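Abietadiene synthase, chloroplastic (PDB 3S9V) is a chloroplast enzyme of the plant terpene synthase family, a large, mostly helical protein that includes a metal-binding domain. Local coordinates at residues A[153-158]-A[177-182]; A[107-112]-A[167-172]; A[538-543]-A[548-553]; A[497-502]-A[573-578]. All coordinates share one frame; numbering follows the deposited sequence.

Contact 1. Residues A[153-158]-A[177-182]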
loop_
_atom_site.group_PDB
_atom_site.type_symbol
_atom_site.label_atom_id
_atom_site.label_comp_id
_atom_site.label_asym_id
_atom_site.label_seq_id
_atom_site.Cartn_x
_atom_site.Cartn_y
_atom_site.Cartn_z
ATOM N N ILE A 153 -11.290 -31.191 -3.774
ATOM C CA ILE A 153 -10.365 -32.281 -4.034
ATOM C C ILE A 153 -10.233 -33.116 -2.768
ATOM O O ILE A 153 -10.372 -34.333 -2.778
ATOM C CB ILE A 153 -8.978 -31.744 -4.421
ATOM C CG1 ILE A 153 -8.974 -31.345 -5.898
ATOM C CG2 ILE A 153 -7.910 -32.790 -4.125
ATOM C CD1 ILE A 153 -7.641 -30.775 -6.374
ATOM N N VAL A 154 -9.988 -32.420 -1.672
ATOM C CA VAL A 154 -9.784 -33.029 -0.373
ATOM C C VAL A 154 -11.022 -33.540 0.383
ATOM O O VAL A 154 -10.967 -34.582 1.041
ATOM C CB VAL A 154 -8.990 -32.032 0.506
ATOM C CG1 VAL A 154 -9.128 -32.381 1.953
ATOM C CG2 VAL A 154 -7.506 -32.037 0.072
ATOM N N PHE A 155 -12.140 -32.832 0.293
ATOM C CA PHE A 155 -13.328 -33.265 1.017
ATOM C C PHE A 155 -13.954 -34.572 0.499
ATOM O O PHE A 155 -14.296 -35.455 1.286
ATOM C CB PHE A 155 -14.374 -32.141 1.031
ATOM C CG PHE A 155 -15.580 -32.443 1.879
ATOM C CD1 PHE A 155 -15.466 -32.563 3.257
ATOM C CD2 PHE A 155 -16.832 -32.590 1.297
ATOM C CE1 PHE A 155 -16.581 -32.826 4.049
ATOM C CE2 PHE A 155 -17.957 -32.852 2.080
ATOM C CZ PHE A 155 -17.830 -32.969 3.460
ATOM N N PRO A 156 -14.116 -34.716 -0.828
ATOM C CA PRO A 156 -14.717 -35.969 -1.302
ATOM C C PRO A 156 -13.795 -37.172 -1.106
ATOM O O PRO A 156 -14.259 -38.297 -0.892
ATOM C CB PRO A 156 -15.003 -35.685 -2.771
ATOM C CG PRO A 156 -15.202 -34.196 -2.799
ATOM C CD PRO A 156 -14.096 -33.708 -1.901
ATOM N N ALA A 157 -12.492 -36.932 -1.166
ATOM C CA ALA A 157 -11.525 -38.000 -0.976
ATOM C C ALA A 157 -11.722 -38.644 0.392
ATOM O O ALA A 157 -11.615 -39.860 0.524
ATOM C CB ALA A 157 -10.111 -37.460 -1.104
ATOM N N MET A 158 -12.009 -37.834 1.407
ATOM C CA MET A 158 -12.230 -38.363 2.750
ATOM C C MET A 158 -13.627 -38.977 2.852
ATOM O O MET A 158 -13.838 -39.911 3.630
ATOM C CB MET A 158 -12.062 -37.269 3.814
ATOM C CG MET A 158 -10.621 -36.786 4.023
ATOM S SD MET A 158 -10.422 -35.783 5.535
ATOM C CE MET A 158 -11.517 -34.408 5.147
ATOM N N LYS A 177 -23.335 -36.441 -2.346
ATOM C CA LYS A 177 -23.267 -37.376 -3.460
ATOM C C LYS A 177 -22.711 -36.690 -4.703
ATOM O O LYS A 177 -21.909 -37.264 -5.432
ATOM C CB LYS A 177 -24.651 -37.952 -3.778
ATOM C CG LYS A 177 -24.605 -38.995 -4.883
ATOM C CD LYS A 177 -25.979 -39.341 -5.436
ATOM C CE LYS A 177 -25.845 -40.265 -6.644
ATOM N NZ LYS A 177 -27.146 -40.523 -7.316
ATOM N N GLN A 178 -23.131 -35.454 -4.936
ATOM C CA GLN A 178 -22.681 -34.704 -6.103
ATOM C C GLN A 178 -21.268 -34.134 -6.019
ATOM O O GLN A 178 -20.628 -33.922 -7.050
ATOM C CB GLN A 178 -23.667 -33.576 -6.404
ATOM C CG GLN A 178 -24.946 -34.037 -7.084
ATOM C CD GLN A 178 -26.088 -33.066 -6.878
ATOM O OE1 GLN A 178 -25.894 -31.850 -6.915
ATOM N NE2 GLN A 178 -27.289 -33.597 -6.664
ATOM N N ILE A 179 -20.764 -33.878 -4.818
ATOM C CA ILE A 179 -19.417 -33.336 -4.742
ATOM C C ILE A 179 -18.405 -34.440 -5.053
ATOM O O ILE A 179 -17.316 -34.172 -5.566
ATOM C CB ILE A 179 -19.125 -32.710 -3.362
ATOM C CG1 ILE A 179 -17.948 -31.747 -3.481
ATOM C CG2 ILE A 179 -18.813 -33.788 -2.343
ATOM C CD1 ILE A 179 -17.704 -30.939 -2.234
ATOM N N ILE A 180 -18.771 -35.683 -4.756
ATOM C CA ILE A 180 -17.894 -36.816 -5.037
ATOM C C ILE A 180 -17.825 -37.015 -6.548
ATOM O O ILE A 180 -16.751 -37.233 -7.113
ATOM C CB ILE A 180 -18.420 -38.113 -4.382
ATOM C CG1 ILE A 180 -18.252 -38.030 -2.863
ATOM C CG2 ILE A 180 -17.676 -39.320 -4.934
ATOM C CD1 ILE A 180 -18.907 -39.166 -2.114
ATOM N N GLU A 181 -18.977 -36.928 -7.202
ATOM C CA GLU A 181 -19.045 -37.088 -8.649
ATOM C C GLU A 181 -18.243 -35.996 -9.354
ATOM O O GLU A 181 -17.550 -36.258 -10.344
ATOM C CB GLU A 181 -20.503 -37.040 -9.115
ATOM C CG GLU A 181 -20.678 -37.129 -10.623
ATOM C CD GLU A 181 -22.119 -36.924 -11.059
ATOM O OE1 GLU A 181 -22.379 -36.934 -12.284
ATOM O OE2 GLU A 181 -22.990 -36.752 -10.177
ATOM N N LYS A 182 -18.339 -34.771 -8.840
ATOM C CA LYS A 182 -17.634 -33.642 -9.428
ATOM C C LYS A 182 -16.127 -33.781 -9.262
ATOM O O LYS A 182 -15.367 -33.414 -10.155
ATOM C CB LYS A 182 -18.102 -32.327 -8.799
ATOM C CG LYS A 182 -17.516 -31.101 -9.473
ATOM C CD LYS A 182 -17.978 -29.806 -8.816
ATOM C CE LYS A 182 -17.323 -28.593 -9.480
ATOM N NZ LYS A 182 -17.727 -27.305 -8.848
#
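The phenyl ring of F155 meets I179 obliquely, its CD2 lying 4.0 Å from CD1 of the isoleucine, while F151 stacks on the same ring from one turn earlier in the helix. The second ring of the contact belongs to P156 and points at the partner helix. P156 CG stands 3.5 Å from I179 O and also touches I179 CG2. P156 CB is 3.8 Å from I180 CA, so that the proline bears on backbone as well as side chain. I179 reaches across because CG1 is anti to its own backbone N (chi1 -160°); its side chain then crosses both F155 and P156 at about a right angle. I180 adds its CG1, 4.0 Å from P156 CB. No hydrogen bond links the segments. P156 has no amide hydrogen to give to the preceding turn, and helix 151-164 is kinked at this residue, which faces the partner helix. The salt bridge between K182 and E152 adds a polar tie next to this apolar interface. With axes 8.9 Å apart at closest and directed 114° from each other, the two form a steeply crossed pair of successive helices in the all-helical N-terminal part of this plant terpene synthase.

Contact 2. Residues A[107-112]-A[167-172]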
loop_
_atom_site.group_PDB
_atom_site.type_symbol
_atom_site.label_atom_id
_atom_site.label_comp_id
_atom_site.label_asym_id
_atom_site.label_seq_id
_atom_site.Cartn_x
_atom_site.Cartn_y
_atom_site.Cartn_z
ATOM N N ALA A 107 -12.879 -30.196 8.739
ATOM C CA ALA A 107 -12.136 -30.568 9.937
ATOM C C ALA A 107 -12.795 -31.706 10.716
ATOM O O ALA A 107 -12.105 -32.599 11.209
ATOM C CB ALA A 107 -11.964 -29.345 10.850
ATOM N N THR A 108 -14.120 -31.676 10.832
ATOM C CA THR A 108 -14.827 -32.712 11.583
ATOM C C THR A 108 -14.655 -34.071 10.917
ATOM O O THR A 108 -14.333 -35.060 11.569
ATOM C CB THR A 108 -16.342 -32.397 11.718
ATOM O OG1 THR A 108 -16.520 -31.092 12.289
ATOM C CG2 THR A 108 -17.010 -33.417 12.628
ATOM N N LEU A 109 -14.865 -34.121 9.608
ATOM C CA LEU A 109 -14.714 -35.379 8.895
ATOM C C LEU A 109 -13.291 -35.898 9.113
ATOM O O LEU A 109 -13.096 -37.053 9.481
ATOM C CB LEU A 109 -14.987 -35.172 7.403
ATOM C CG LEU A 109 -14.878 -36.412 6.519
ATOM C CD1 LEU A 109 -15.753 -37.523 7.079
ATOM C CD2 LEU A 109 -15.293 -36.065 5.103
ATOM N N ALA A 110 -12.301 -35.031 8.895
ATOM C CA ALA A 110 -10.905 -35.412 9.076
ATOM C C ALA A 110 -10.610 -35.938 10.487
ATOM O O ALA A 110 -9.900 -36.927 10.643
ATOM C CB ALA A 110 -10.006 -34.235 8.769
ATOM N N CYS A 111 -11.141 -35.286 11.516
ATOM C CA CYS A 111 -10.892 -35.742 12.884
ATOM C C CYS A 111 -11.606 -37.054 13.226
ATOM O O CYS A 111 -11.065 -37.899 13.936
ATOM C CB CYS A 111 -11.287 -34.651 13.890
ATOM S SG CYS A 111 -10.215 -33.207 13.817
ATOM N N ILE A 112 -12.821 -37.218 12.720
ATOM C CA ILE A 112 -13.599 -38.428 12.968
ATOM C C ILE A 112 -12.893 -39.638 12.371
ATOM O O ILE A 112 -12.847 -40.711 12.975
ATOM C CB ILE A 112 -15.007 -38.300 12.358
ATOM C CG1 ILE A 112 -15.862 -37.387 13.237
ATOM C CG2 ILE A 112 -15.640 -39.665 12.191
ATOM C CD1 ILE A 112 -17.192 -37.045 12.615
ATOM N N LEU A 167 -18.531 -45.417 8.262
ATOM C CA LEU A 167 -19.079 -44.339 9.079
ATOM C C LEU A 167 -20.490 -43.966 8.611
ATOM O O LEU A 167 -20.755 -43.859 7.410
ATOM C CB LEU A 167 -18.165 -43.116 9.019
ATOM C CG LEU A 167 -16.762 -43.295 9.602
ATOM C CD1 LEU A 167 -16.007 -41.984 9.486
ATOM C CD2 LEU A 167 -16.853 -43.726 11.061
ATOM N N ASP A 168 -21.388 -43.762 9.570
ATOM C CA ASP A 168 -22.777 -43.430 9.274
ATOM C C ASP A 168 -22.991 -41.966 8.898
ATOM O O ASP A 168 -23.295 -41.131 9.747
ATOM C CB ASP A 168 -23.653 -43.806 10.474
ATOM C CG ASP A 168 -25.134 -43.608 10.209
ATOM O OD1 ASP A 168 -25.588 -43.932 9.092
ATOM O OD2 ASP A 168 -25.845 -43.141 11.125
ATOM N N LEU A 169 -22.841 -41.666 7.614
ATOM C CA LEU A 169 -23.016 -40.305 7.131
ATOM C C LEU A 169 -24.067 -40.250 6.027
ATOM O O LEU A 169 -24.289 -41.230 5.315
ATOM C CB LEU A 169 -21.685 -39.752 6.610
ATOM C CG LEU A 169 -20.519 -39.699 7.601
ATOM C CD1 LEU A 169 -19.267 -39.183 6.906
ATOM C CD2 LEU A 169 -20.889 -38.806 8.772
ATOM N N PRO A 170 -24.726 -39.093 5.874
ATOM C CA PRO A 170 -25.770 -38.841 4.877
ATOM C C PRO A 170 -25.250 -38.835 3.446
ATOM O O PRO A 170 -25.524 -37.903 2.691
ATOM C CB PRO A 170 -26.303 -37.468 5.279
ATOM C CG PRO A 170 -25.972 -37.369 6.725
ATOM C CD PRO A 170 -24.598 -37.944 6.782
ATOM N N TYR A 171 -24.512 -39.877 3.075
ATOM C CA TYR A 171 -23.940 -39.983 1.736
ATOM C C TYR A 171 -24.924 -39.690 0.615
ATOM O O TYR A 171 -24.537 -39.170 -0.432
ATOM C CB TYR A 171 -23.351 -41.378 1.517
ATOM C CG TYR A 171 -22.268 -41.742 2.501
ATOM C CD1 TYR A 171 -21.086 -41.005 2.573
ATOM C CD2 TYR A 171 -22.431 -42.809 3.379
ATOM C CE1 TYR A 171 -20.100 -41.321 3.494
ATOM C CE2 TYR A 171 -21.448 -43.134 4.304
ATOM C CZ TYR A 171 -20.287 -42.385 4.360
ATOM O OH TYR A 171 -19.329 -42.690 5.301
ATOM N N ASP A 172 -26.193 -40.024 0.823
ATOM C CA ASP A 172 -27.197 -39.803 -0.211
ATOM C C ASP A 172 -27.654 -38.365 -0.376
ATOM O O ASP A 172 -28.401 -38.060 -1.304
ATOM C CB ASP A 172 -28.408 -40.699 0.028
ATOM C CG ASP A 172 -28.069 -42.164 -0.111
ATOM O OD1 ASP A 172 -27.422 -42.513 -1.121
ATOM O OD2 ASP A 172 -28.446 -42.963 0.776
#
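L109 and L169 meet methyl to methyl because of two different first torsions: in L109 the branch CG lies opposite the backbone N (chi1 -180°), carrying its end nearer the loop, whereas in L169 it lies opposite the carbonyl carbon. Their CD1 atoms, L109 CD1 and L169 CD1, come to 3.9 Å. The second pair involves I112, whose CG2 methyl touches CD1 of L167 at 3.6 Å. In both pairs the side chains pass at a slant, each through a single close methyl contact. The loop is shaped by two inverse gamma turns, centred on D168 and P170, and residues L167 and L169 both turn their side chains to the helix. Y171 closes this bend: its OH donates to L167 O over 2.8 Å, with a C=O...donor angle of 131° and the donor tilted 30° from the carbonyl plane. CB of L169 sits 3.7 Å above the Y171 ring, toward its rim. Beyond the segments, F155 and M158 pack against L109, and F132 packs against L169. Across the interface the contact is purely apolar, so dispersion and burial of methyl groups account for it, while the polar bond of Y171 stays within the loop and braces it from L167 to Y171, consistent with a defined loop shape.

Contact 3. Residues A[538-543]-A[548-553]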
loop_
_atom_site.group_PDB
_atom_site.type_symbol
_atom_site.label_atom_id
_atom_site.label_comp_id
_atom_site.label_asym_id
_atom_site.label_seq_id
_atom_site.Cartn_x
_atom_site.Cartn_y
_atom_site.Cartn_z
ATOM N N ASP A 538 1.915 35.804 -7.261
ATOM C CA ASP A 538 1.548 35.276 -8.567
ATOM C C ASP A 538 0.413 36.132 -9.121
ATOM O O ASP A 538 0.415 36.490 -10.301
ATOM C CB ASP A 538 1.076 33.827 -8.448
ATOM C CG ASP A 538 0.921 33.157 -9.791
ATOM O OD1 ASP A 538 0.370 32.038 -9.840
ATOM O OD2 ASP A 538 1.359 33.746 -10.801
ATOM N N ASP A 539 -0.562 36.453 -8.270
ATOM C CA ASP A 539 -1.689 37.278 -8.699
ATOM C C ASP A 539 -1.211 38.705 -8.972
ATOM O O ASP A 539 -1.646 39.346 -9.932
ATOM C CB ASP A 539 -2.798 37.304 -7.636
ATOM C CG ASP A 539 -3.454 35.944 -7.427
ATOM O OD1 ASP A 539 -3.600 35.181 -8.411
ATOM O OD2 ASP A 539 -3.844 35.643 -6.275
ATOM N N LEU A 540 -0.311 39.195 -8.126
ATOM C CA LEU A 540 0.225 40.538 -8.283
ATOM C C LEU A 540 0.906 40.696 -9.644
ATOM O O LEU A 540 0.556 41.584 -10.415
ATOM C CB LEU A 540 1.229 40.844 -7.171
ATOM C CG LEU A 540 1.662 42.310 -7.112
ATOM C CD1 LEU A 540 0.446 43.169 -6.732
ATOM C CD2 LEU A 540 2.785 42.491 -6.103
ATOM N N TYR A 541 1.877 39.832 -9.936
ATOM C CA TYR A 541 2.593 39.894 -11.207
ATOM C C TYR A 541 1.712 39.558 -12.398
ATOM O O TYR A 541 2.030 39.920 -13.521
ATOM C CB TYR A 541 3.804 38.955 -11.207
ATOM C CG TYR A 541 5.001 39.508 -10.477
ATOM C CD1 TYR A 541 4.959 39.746 -9.103
ATOM C CD2 TYR A 541 6.162 39.847 -11.167
ATOM C CE1 TYR A 541 6.043 40.318 -8.438
ATOM C CE2 TYR A 541 7.251 40.421 -10.510
ATOM C CZ TYR A 541 7.182 40.658 -9.148
ATOM O OH TYR A 541 8.236 41.268 -8.505
ATOM N N ASP A 542 0.608 38.864 -12.161
ATOM C CA ASP A 542 -0.285 38.502 -13.256
ATOM C C ASP A 542 -1.502 39.423 -13.287
ATOM O O ASP A 542 -2.434 39.207 -14.061
ATOM C CB ASP A 542 -0.733 37.041 -13.114
ATOM C CG ASP A 542 -1.606 36.582 -14.267
ATOM O OD1 ASP A 542 -1.197 36.775 -15.431
ATOM O OD2 ASP A 542 -2.696 36.027 -14.012
ATOM N N ALA A 543 -1.480 40.455 -12.445
ATOM C CA ALA A 543 -2.585 41.406 -12.364
ATOM C C ALA A 543 -2.678 42.255 -13.628
ATOM O O ALA A 543 -3.564 43.102 -13.754
ATOM C CB ALA A 543 -2.415 42.304 -11.138
ATOM N N ASP A 548 6.500 48.445 -14.982
ATOM C CA ASP A 548 7.337 49.407 -14.283
ATOM C C ASP A 548 7.084 49.296 -12.779
ATOM O O ASP A 548 8.013 49.397 -11.977
ATOM C CB ASP A 548 7.025 50.822 -14.778
ATOM C CG ASP A 548 7.552 51.082 -16.187
ATOM O OD1 ASP A 548 6.909 51.849 -16.940
ATOM O OD2 ASP A 548 8.620 50.530 -16.535
ATOM N N ASP A 549 5.823 49.080 -12.409
ATOM C CA ASP A 549 5.446 48.937 -11.008
ATOM C C ASP A 549 6.008 47.639 -10.415
ATOM O O ASP A 549 6.565 47.637 -9.307
ATOM C CB ASP A 549 3.918 48.951 -10.856
ATOM C CG ASP A 549 3.328 50.351 -10.953
ATOM O OD1 ASP A 549 4.104 51.335 -10.954
ATOM O OD2 ASP A 549 2.084 50.470 -11.015
ATOM N N LEU A 550 5.852 46.542 -11.152
ATOM C CA LEU A 550 6.350 45.244 -10.708
ATOM C C LEU A 550 7.846 45.333 -10.443
ATOM O O LEU A 550 8.369 44.690 -9.527
ATOM C CB LEU A 550 6.079 44.168 -11.771
ATOM C CG LEU A 550 4.606 43.846 -12.036
ATOM C CD1 LEU A 550 4.502 42.738 -13.070
ATOM C CD2 LEU A 550 3.936 43.422 -10.744
ATOM N N LYS A 551 8.529 46.137 -11.253
ATOM C CA LYS A 551 9.963 46.314 -11.110
ATOM C C LYS A 551 10.343 46.902 -9.744
ATOM O O LYS A 551 11.446 46.665 -9.244
ATOM C CB LYS A 551 10.496 47.207 -12.223
ATOM C CG LYS A 551 12.003 47.279 -12.236
ATOM C CD LYS A 551 12.521 48.320 -13.203
ATOM C CE LYS A 551 14.019 48.491 -13.019
ATOM N NZ LYS A 551 14.357 48.790 -11.593
ATOM N N LEU A 552 9.439 47.669 -9.145
ATOM C CA LEU A 552 9.709 48.247 -7.836
ATOM C C LEU A 552 9.720 47.122 -6.811
ATOM O O LEU A 552 10.552 47.109 -5.905
ATOM C CB LEU A 552 8.635 49.268 -7.455
ATOM C CG LEU A 552 8.445 50.485 -8.362
ATOM C CD1 LEU A 552 7.216 51.254 -7.895
ATOM C CD2 LEU A 552 9.683 51.371 -8.335
ATOM N N PHE A 553 8.798 46.174 -6.956
ATOM C CA PHE A 553 8.735 45.049 -6.029
ATOM C C PHE A 553 10.012 44.215 -6.157
ATOM O O PHE A 553 10.678 43.915 -5.162
ATOM C CB PHE A 553 7.499 44.186 -6.319
ATOM C CG PHE A 553 7.117 43.263 -5.181
ATOM C CD1 PHE A 553 7.801 42.066 -4.965
ATOM C CD2 PHE A 553 6.076 43.604 -4.312
ATOM C CE1 PHE A 553 7.455 41.225 -3.905
ATOM C CE2 PHE A 553 5.723 42.769 -3.248
ATOM C CZ PHE A 553 6.415 41.579 -3.046
#
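L550 lays its CD2 methyl over one face of the Y541 ring, 4.1 Å from the centroid and only 11° off the ring normal, a CH-pi contact placed almost exactly above the middle of the ring. The leucine reaches there with CG opposite its carbonyl carbon (chi1 -66°) and an extended end. L550 CD1 lies over the same face nearer the rim, 3.8 Å from Y541 CD2, so both methyls cover one face of the tyrosine. L550 CD2 also lies 3.8 Å from Y541 CA and close to L540 O, which brings the end of helix 521-541 into the contact. Y541 itself leaves its backbone at an angle to the partner, yet its ring extends between the helices until OH is 3.7 Å from F553 CD1, an approach at the edge of the tyrosine ring. That hydroxyl is hydrogen-bonded to OG1 of T554, the residue next to F553. L540 takes the neighbouring path: with CG opposite its backbone N (chi1 -170°), it sends CD2 to within 3.9 Å of F553 CD2, obliquely to that ring. F576 meets F553 edge-to-face from the next helix, and L610 and T614 pack on Y541. The sequence D538-D539-L540-Y541-D542 matches the aspartate-rich DDXXD motif of class I terpene synthases. L540 and Y541, its two X positions, turn into the apolar packing with the following helix. The chemistry thus implies an interface held by dispersion and CH-pi contact, with the hydroxyl's bond going to T554, consistent with limited movement of the helix end.

Contact 4. Residues A[497-502]-A[573-578]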
loop_
_atom_site.group_PDB
_atom_site.type_symbol
_atom_site.label_atom_id
_atom_site.label_comp_id
_atom_site.label_asym_id
_atom_site.label_seq_id
_atom_site.Cartn_x
_atom_site.Cartn_y
_atom_site.Cartn_z
ATOM N N LEU A 497 -5.773 43.198 0.685
ATOM C CA LEU A 497 -5.489 42.788 -0.687
ATOM C C LEU A 497 -6.767 42.339 -1.387
ATOM O O LEU A 497 -7.442 41.417 -0.933
ATOM C CB LEU A 497 -4.472 41.644 -0.691
ATOM C CG LEU A 497 -3.180 41.887 0.091
ATOM C CD1 LEU A 497 -2.297 40.653 0.007
ATOM C CD2 LEU A 497 -2.464 43.106 -0.459
ATOM N N ASN A 498 -7.092 42.988 -2.498
ATOM C CA ASN A 498 -8.298 42.656 -3.239
ATOM C C ASN A 498 -8.015 41.925 -4.543
ATOM O O ASN A 498 -8.937 41.636 -5.309
ATOM C CB ASN A 498 -9.094 43.929 -3.531
ATOM C CG ASN A 498 -8.254 44.999 -4.205
ATOM O OD1 ASN A 498 -7.646 44.764 -5.250
ATOM N ND2 ASN A 498 -8.216 46.183 -3.605
ATOM N N PHE A 499 -6.747 41.624 -4.799
ATOM C CA PHE A 499 -6.374 40.928 -6.028
ATOM C C PHE A 499 -6.130 39.447 -5.790
ATOM O O PHE A 499 -5.772 38.712 -6.714
ATOM C CB PHE A 499 -5.120 41.548 -6.639
ATOM C CG PHE A 499 -3.941 41.557 -5.717
ATOM C CD1 PHE A 499 -3.754 42.601 -4.818
ATOM C CD2 PHE A 499 -3.022 40.513 -5.733
ATOM C CE1 PHE A 499 -2.667 42.608 -3.950
ATOM C CE2 PHE A 499 -1.932 40.507 -4.868
ATOM C CZ PHE A 499 -1.753 41.556 -3.976
ATOM N N THR A 500 -6.318 39.008 -4.551
ATOM C CA THR A 500 -6.120 37.606 -4.216
ATOM C C THR A 500 -7.103 37.130 -3.150
ATOM O O THR A 500 -7.353 37.823 -2.159
ATOM C CB THR A 500 -4.671 37.346 -3.733
ATOM O OG1 THR A 500 -4.480 35.938 -3.543
ATOM C CG2 THR A 500 -4.394 38.080 -2.422
ATOM N N ARG A 501 -7.659 35.942 -3.373
ATOM C CA ARG A 501 -8.622 35.337 -2.459
ATOM C C ARG A 501 -7.941 34.586 -1.314
ATOM O O ARG A 501 -7.125 33.691 -1.543
ATOM C CB ARG A 501 -9.534 34.375 -3.223
ATOM C CG ARG A 501 -8.789 33.453 -4.171
ATOM C CD ARG A 501 -9.504 32.127 -4.325
ATOM N NE ARG A 501 -9.602 31.433 -3.044
ATOM C CZ ARG A 501 -10.005 30.175 -2.898
ATOM N NH1 ARG A 501 -10.354 29.459 -3.959
ATOM N NH2 ARG A 501 -10.058 29.632 -1.688
ATOM N N GLU A 502 -8.288 34.962 -0.085
ATOM C CA GLU A 502 -7.736 34.342 1.117
ATOM C C GLU A 502 -8.035 32.841 1.114
ATOM O O GLU A 502 -9.123 32.425 0.709
ATOM C CB GLU A 502 -8.346 35.005 2.357
ATOM C CG GLU A 502 -7.866 34.450 3.689
ATOM C CD GLU A 502 -8.577 33.174 4.105
ATOM O OE1 GLU A 502 -8.161 32.576 5.120
ATOM O OE2 GLU A 502 -9.551 32.774 3.429
ATOM N N LYS A 573 2.136 48.179 -2.141
ATOM C CA LYS A 573 2.824 48.631 -0.935
ATOM C C LYS A 573 2.521 47.723 0.240
ATOM O O LYS A 573 3.424 47.268 0.940
ATOM C CB LYS A 573 2.394 50.061 -0.603
ATOM C CG LYS A 573 3.009 50.647 0.653
ATOM C CD LYS A 573 2.502 52.067 0.862
ATOM C CE LYS A 573 2.956 52.651 2.190
ATOM N NZ LYS A 573 2.374 54.006 2.412
ATOM N N ILE A 574 1.235 47.479 0.452
ATOM C CA ILE A 574 0.771 46.620 1.528
ATOM C C ILE A 574 1.371 45.229 1.341
ATOM O O ILE A 574 1.967 44.663 2.263
ATOM C CB ILE A 574 -0.776 46.520 1.506
ATOM C CG1 ILE A 574 -1.392 47.866 1.898
ATOM C CG2 ILE A 574 -1.249 45.415 2.434
ATOM C CD1 ILE A 574 -2.903 47.895 1.759
ATOM N N CYS A 575 1.209 44.686 0.137
ATOM C CA CYS A 575 1.724 43.365 -0.172
ATOM C C CYS A 575 3.194 43.245 0.209
ATOM O O CYS A 575 3.579 42.311 0.905
ATOM C CB CYS A 575 1.547 43.054 -1.661
ATOM S SG CYS A 575 2.350 41.524 -2.172
ATOM N N PHE A 576 4.012 44.194 -0.236
ATOM C CA PHE A 576 5.434 44.153 0.066
ATOM C C PHE A 576 5.753 44.268 1.560
ATOM O O PHE A 576 6.523 43.464 2.090
ATOM C CB PHE A 576 6.195 45.252 -0.681
ATOM C CG PHE A 576 7.679 45.176 -0.480
ATOM C CD1 PHE A 576 8.414 44.148 -1.058
ATOM C CD2 PHE A 576 8.332 46.077 0.355
ATOM C CE1 PHE A 576 9.777 44.009 -0.801
ATOM C CE2 PHE A 576 9.696 45.948 0.617
ATOM C CZ PHE A 576 10.420 44.909 0.040
ATOM N N VAL A 577 5.184 45.268 2.234
ATOM C CA VAL A 577 5.438 45.447 3.660
ATOM C C VAL A 577 5.204 44.115 4.364
ATOM O O VAL A 577 6.025 43.684 5.175
ATOM C CB VAL A 577 4.522 46.543 4.277
ATOM C CG1 VAL A 577 4.704 46.595 5.785
ATOM C CG2 VAL A 577 4.867 47.905 3.678
ATOM N N GLY A 578 4.088 43.468 4.034
ATOM C CA GLY A 578 3.780 42.174 4.618
ATOM C C GLY A 578 4.858 41.162 4.253
ATOM O O GLY A 578 5.336 40.419 5.108
#
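L497 meets I574 and C575 where a loop packs on helix 570-594 within the metal-binding domain, whose helical fold is that of class I terpene synthases. One methyl does the work: L497 CD2 lies 3.9 Å from I574 CG2. The same L497 CD2 is 4.0 Å from C575 N and also touches C575 CB, so it rests on the helix backbone between two side chains. The branch point of L497 is opposite its carbonyl carbon (chi1 -53°), which brings the end of the leucine nearer the helix than its first bond suggests. The side chains of L497 and I574 run antiparallel alongside each other. F499 adds a lighter touch, its CZ standing 4.3 Å from C575 CB, with that carbon at the edge of the ring and near its plane. No hydrogen bond spans the two segments. In the next shell, the loop is held by its neighbours: N498 N is bonded to OE1 of Q571, about one turn before I574, and I536 packs on both F499 and C575. CG2 of T500 lies 4.2 Å above one face of the F499 ring, nearer the ring's border than its centre, covering part of that face with a methyl from the loop itself. On the helix side, F553 lies against C575. Farther out the threonine ties the loop to the aspartate-rich helix: OG1 of T500 is hydrogen-bonded to OD2 of D539.

In the fold
The four contacts form two groups on opposite sides of the chain's centre. Contacts 1 and 2, with centres 12 Å apart, interleave along the chain: contact 1 pairs helices 151-164 and 174-187, and contact 2 sets the loop joining them against helix 101-117. They touch directly, for instance where M158 packs on A110 and K177 on Y171. Contacts 3 and 4 follow later, 11 Å apart between centres and both in the metal-binding domain; contact 3 falls between the two segments of contact 4, and the two also touch. The groups lie about 79 to 86 Å apart between centres, so each belongs to a separate helical region at its own end of an elongated, multidomain chain.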